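Local coordinates for protein putative N-acetylmuramoyl-L-alanine amidase,autolysin cwp6 (PDB 5J72) that probably hydrolyses the amide bond between N-acetylmuramic acid and L-alanine in peptidoglycan, and carries three CWB2 modules that anchor it to the cell wall, at residues 262-267 / 271-276; 339-344 / 351-356. All coordinates share one frame; numbering follows the deposited sequence.

Both contacts lie in the CWB2 region and pack a helix on a strand of the same four-stranded parallel sheet. Contact 1 comes first along the chain and closes before contact 2 opens. It uses strand 260-265, an inner strand, and helix 270-283. Contact 2 uses strand 334-341, at one edge of the sheet, and helix 346-357. Their centres are about 12 Å apart. The two helices meet directly: CG1 of Val353 packs on Ile276 CD1 at 4.0 Å. The contacts fall in different CWB2 sequence ranges, so the helix-helix meeting links parts of two consecutive ranges of the cell wall-anchoring region, away from the zinc site of the amidase domain.

Contact 1: 262-267 / 271-276; sequences YIANGY and YDALNI
Tyr262 and Ile276 make the main side-chain contact between strand 260-265 and helix 270-283. Ile276 brings its CG1 branch to the tyrosine ring, and CG1 lies 3.5 Å from Tyr262 CD1. The terminal CD1 of Ile276 continues along the ring, 4.0 Å from Tyr262 CE1. The two side chains cross at about a right angle. The isoleucine reaches the ring because CG1 points opposite its own backbone N (chi1 -165°). The hydroxyl of Tyr262 bonds to Asp283, further along the same helix, and its ring also meets that of Tyr312 on the neighbouring strand 308-314.

The contact lies within a beta-alpha-beta unit of a CWB2 repeat: strand 260-265, helix 270-283, strand 287-290. The strand and helix segments run nearly antiparallel, at 154°, with their axes 7.4 Å apart. The small residues Ala264 and Ala273 are consistent with this close approach. Ala264 CB sits 4.0 Å from Ala273 CB, and the CA atoms of this pair are 5.4 Å apart. The same methyl touches the helix backbone, 3.8 Å from Ala273 N. Asp272 adds its CB against Ala264 CB.

No direct hydrogen bond crosses between the segments. One water bridges them instead. It accepts from Asn265 N at 2.8 Å and donates to Asp272 OD2 at 2.7 Å. Asn265 turns its side-chain amide away from the helix. Its ND2 bonds to Ser319 O, while its OD1 accepts from Ala268 N in the turn that leads into the helix.

Contact 2: 339-344 / 351-356; sequences NRVSGA and ANVIKT
Strand 334-341 is an edge strand of a four-stranded parallel sheet in the CWB2 cell wall-anchoring region. A short turn connects it to helix 346-357, which packs on its end. Val341 points at the helix and spreads its two methyls over it. CG1, opposite the backbone N (chi1 173°), meets Asn352 CB at 3.7 Å and Val353 CG2 at 4.0 Å. CG2 reaches one turn further along the helix, 3.9 Å from Thr356 CG2. The backbone of Val341 stays in the sheet through bonds to Tyr313 and Gly315.

Just past the strand, the main chain at Ser342 is tied to the helix by Asn352. Its ND2 donates to Ser342 O at 2.8 Å in a nearly straight bond, 172° at the hydrogen. The oxygen lies close to the plane of the amide. The other end of the amide has a partner too: Lys355 NZ donates to Asn352 OD1 from above the carbonyl plane. These two bonds engage both ends of the amide and should limit its rotation. The main-chain oxygen of Asn352 is gripped twice, as Thr356 N and Thr356 OG1 approach from opposite faces of its plane, with OG1 2.7 Å from Asn352 O.

Contact 1: 262-267 / 271-276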
# COMPACT_ATOMS: atom_id res chain seq x y z
N TYR A 262 -16.11 5.23 -0.08
CA TYR A 262 -14.79 5.69 0.26
C TYR A 262 -14.65 6.93 -0.58
O TYR A 262 -14.63 6.84 -1.79
CB TYR A 262 -13.71 4.65 -0.15
CG TYR A 262 -13.81 3.39 0.70
CD1 TYR A 262 -13.19 3.32 1.94
CD2 TYR A 262 -14.52 2.28 0.26
CE1 TYR A 262 -13.25 2.18 2.72
CE2 TYR A 262 -14.61 1.13 1.05
CZ TYR A 262 -13.97 1.09 2.28
OH TYR A 262 -14.06 -0.00 3.10
N ILE A 263 -14.52 8.12 0.07
CA ILE A 263 -14.44 9.37 -0.70
C ILE A 263 -13.01 9.86 -0.87
O ILE A 263 -12.19 9.79 0.08
CB ILE A 263 -15.26 10.43 0.10
CG1 ILE A 263 -16.74 10.02 0.12
CG2 ILE A 263 -15.08 11.79 -0.54
CD1 ILE A 263 -17.55 10.83 1.19
N ALA A 264 -12.69 10.34 -2.04
CA ALA A 264 -11.37 10.96 -2.28
C ALA A 264 -11.64 12.23 -3.13
O ALA A 264 -12.69 12.33 -3.80
CB ALA A 264 -10.43 10.03 -3.07
N ASN A 265 -10.69 13.19 -3.09
CA ASN A 265 -10.82 14.41 -3.90
C ASN A 265 -10.51 14.01 -5.35
O ASN A 265 -9.45 13.50 -5.60
CB ASN A 265 -9.88 15.48 -3.36
CG ASN A 265 -10.10 16.79 -4.06
OD1 ASN A 265 -10.00 16.84 -5.30
ND2 ASN A 265 -10.40 17.89 -3.35
N GLY A 266 -11.47 14.21 -6.28
CA GLY A 266 -11.31 13.78 -7.67
C GLY A 266 -10.06 14.26 -8.34
O GLY A 266 -9.35 13.48 -8.96
N TYR A 267 -9.78 15.59 -8.26
CA TYR A 267 -8.62 16.11 -8.96
C TYR A 267 -7.41 16.33 -8.05
O TYR A 267 -6.28 16.33 -8.52
CB TYR A 267 -9.00 17.45 -9.69
CG TYR A 267 -9.84 17.16 -10.91
CD1 TYR A 267 -9.26 16.94 -12.15
CD2 TYR A 267 -11.23 17.08 -10.82
CE1 TYR A 267 -10.03 16.63 -13.26
CE2 TYR A 267 -12.01 16.77 -11.93
CZ TYR A 267 -11.40 16.55 -13.14
OH TYR A 267 -12.17 16.25 -14.24
N TYR A 271 -3.86 10.00 -5.63
CA TYR A 271 -3.18 8.96 -4.86
C TYR A 271 -4.03 8.56 -3.66
O TYR A 271 -3.88 7.46 -3.17
CB TYR A 271 -1.79 9.40 -4.41
CG TYR A 271 -0.80 9.11 -5.51
CD1 TYR A 271 -0.51 10.07 -6.48
CD2 TYR A 271 -0.18 7.87 -5.61
CE1 TYR A 271 0.39 9.80 -7.50
CE2 TYR A 271 0.71 7.59 -6.64
CZ TYR A 271 1.00 8.56 -7.58
OH TYR A 271 1.89 8.32 -8.60
N ASP A 272 -4.92 9.41 -3.18
CA ASP A 272 -5.82 8.99 -2.10
C ASP A 272 -6.75 7.88 -2.67
O ASP A 272 -7.00 6.84 -2.04
CB ASP A 272 -6.67 10.19 -1.65
CG ASP A 272 -5.81 11.21 -0.92
OD1 ASP A 272 -4.94 10.79 -0.11
OD2 ASP A 272 -5.97 12.43 -1.17
N ALA A 273 -7.30 8.13 -3.89
CA ALA A 273 -8.20 7.17 -4.54
C ALA A 273 -7.40 5.83 -4.79
O ALA A 273 -7.86 4.73 -4.48
CB ALA A 273 -8.73 7.76 -5.86
N LEU A 274 -6.22 5.94 -5.34
CA LEU A 274 -5.39 4.76 -5.59
C LEU A 274 -5.10 4.02 -4.30
O LEU A 274 -5.22 2.79 -4.25
CB LEU A 274 -4.00 5.31 -6.15
CG LEU A 274 -2.97 4.25 -6.58
CD1 LEU A 274 -1.91 4.90 -7.45
CD2 LEU A 274 -2.25 3.62 -5.43
N ASN A 275 -4.71 4.75 -3.23
CA ASN A 275 -4.40 4.07 -1.98
C ASN A 275 -5.57 3.28 -1.37
O ASN A 275 -5.31 2.32 -0.70
CB ASN A 275 -3.91 5.14 -0.90
CG ASN A 275 -2.41 5.41 -1.10
OD1 ASN A 275 -1.68 4.47 -1.47
ND2 ASN A 275 -1.89 6.65 -0.96
N ILE A 276 -6.88 3.70 -1.58
CA ILE A 276 -7.98 2.95 -0.97
C ILE A 276 -8.61 1.92 -1.97
O ILE A 276 -9.52 1.19 -1.62
CB ILE A 276 -9.05 3.99 -0.49
CG1 ILE A 276 -10.04 3.32 0.48
CG2 ILE A 276 -9.80 4.59 -1.73
CD1 ILE A 276 -9.36 2.71 1.79
O HOH W 1 -8.58 13.10 -1.24

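Contact 2: 339-344 / 351-356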
# COMPACT_ATOMS: atom_id res chain seq x y z
N ASN A 339 -13.72 8.75 10.60
CA ASN A 339 -13.51 7.88 9.44
C ASN A 339 -12.56 8.51 8.45
O ASN A 339 -12.47 8.04 7.31
CB ASN A 339 -14.86 7.59 8.78
CG ASN A 339 -15.70 6.70 9.65
OD1 ASN A 339 -15.22 6.22 10.69
ND2 ASN A 339 -16.93 6.34 9.28
N ARG A 340 -11.86 9.59 8.84
CA ARG A 340 -10.87 10.16 7.94
C ARG A 340 -9.53 9.42 8.05
O ARG A 340 -9.07 9.10 9.14
CB ARG A 340 -10.56 11.65 8.26
CG ARG A 340 -9.51 12.24 7.32
CD ARG A 340 -8.93 13.58 7.85
NE ARG A 340 -9.96 14.64 7.93
CZ ARG A 340 -10.36 15.41 6.92
NH1 ARG A 340 -9.86 15.23 5.71
NH2 ARG A 340 -11.25 16.39 7.13
N VAL A 341 -8.89 9.14 6.92
CA VAL A 341 -7.58 8.51 6.97
C VAL A 341 -6.70 9.37 6.10
O VAL A 341 -7.07 9.65 4.94
CB VAL A 341 -7.59 7.04 6.41
CG1 VAL A 341 -6.14 6.50 6.34
CG2 VAL A 341 -8.45 6.14 7.31
N SER A 342 -5.57 9.83 6.59
CA SER A 342 -4.77 10.71 5.71
C SER A 342 -3.30 10.49 5.89
O SER A 342 -2.92 9.45 6.38
CB SER A 342 -5.11 12.18 5.98
OG SER A 342 -4.79 12.47 7.33
N GLY A 343 -2.47 11.41 5.42
CA GLY A 343 -1.03 11.24 5.53
C GLY A 343 -0.36 12.46 4.95
O GLY A 343 -0.93 13.16 4.16
N ALA A 344 0.91 12.70 5.35
CA ALA A 344 1.69 13.84 4.86
C ALA A 344 1.92 13.73 3.36
O ALA A 344 2.07 14.73 2.68
CB ALA A 344 3.04 13.85 5.58
N ALA A 351 0.55 3.84 3.99
CA ALA A 351 0.79 3.09 5.25
C ALA A 351 -0.39 3.24 6.18
O ALA A 351 -0.75 2.25 6.87
CB ALA A 351 2.08 3.60 5.96
N ASN A 352 -1.05 4.43 6.24
CA ASN A 352 -2.18 4.55 7.19
C ASN A 352 -3.39 3.75 6.69
O ASN A 352 -4.20 3.25 7.52
CB ASN A 352 -2.60 6.05 7.39
CG ASN A 352 -1.61 6.74 8.35
OD1 ASN A 352 -1.01 6.06 9.23
ND2 ASN A 352 -1.37 8.03 8.23
N VAL A 353 -3.57 3.68 5.37
CA VAL A 353 -4.71 2.84 4.87
C VAL A 353 -4.43 1.37 5.23
O VAL A 353 -5.33 0.65 5.64
CB VAL A 353 -4.82 2.99 3.33
CG1 VAL A 353 -5.61 1.80 2.72
CG2 VAL A 353 -5.48 4.34 3.00
N ILE A 354 -3.18 0.91 4.98
CA ILE A 354 -2.87 -0.48 5.33
C ILE A 354 -3.08 -0.67 6.83
O ILE A 354 -3.73 -1.63 7.25
CB ILE A 354 -1.43 -0.79 4.86
CG1 ILE A 354 -1.47 -0.96 3.36
CG2 ILE A 354 -0.85 -2.13 5.44
CD1 ILE A 354 -0.08 -0.91 2.64
N LYS A 355 -2.58 0.27 7.66
CA LYS A 355 -2.78 0.08 9.09
C LYS A 355 -4.24 0.07 9.50
O LYS A 355 -4.65 -0.74 10.34
CB LYS A 355 -2.00 1.23 9.83
CG LYS A 355 -2.33 1.35 11.30
CD LYS A 355 -1.87 2.78 11.81
CE LYS A 355 -2.82 3.84 11.28
NZ LYS A 355 -2.44 5.22 11.70
N THR A 356 -5.05 0.93 8.90
CA THR A 356 -6.45 1.01 9.30
C THR A 356 -7.36 -0.04 8.71
O THR A 356 -8.20 -0.59 9.44
CB THR A 356 -6.95 2.37 8.79
OG1 THR A 356 -6.17 3.39 9.42
CG2 THR A 356 -8.47 2.61 9.07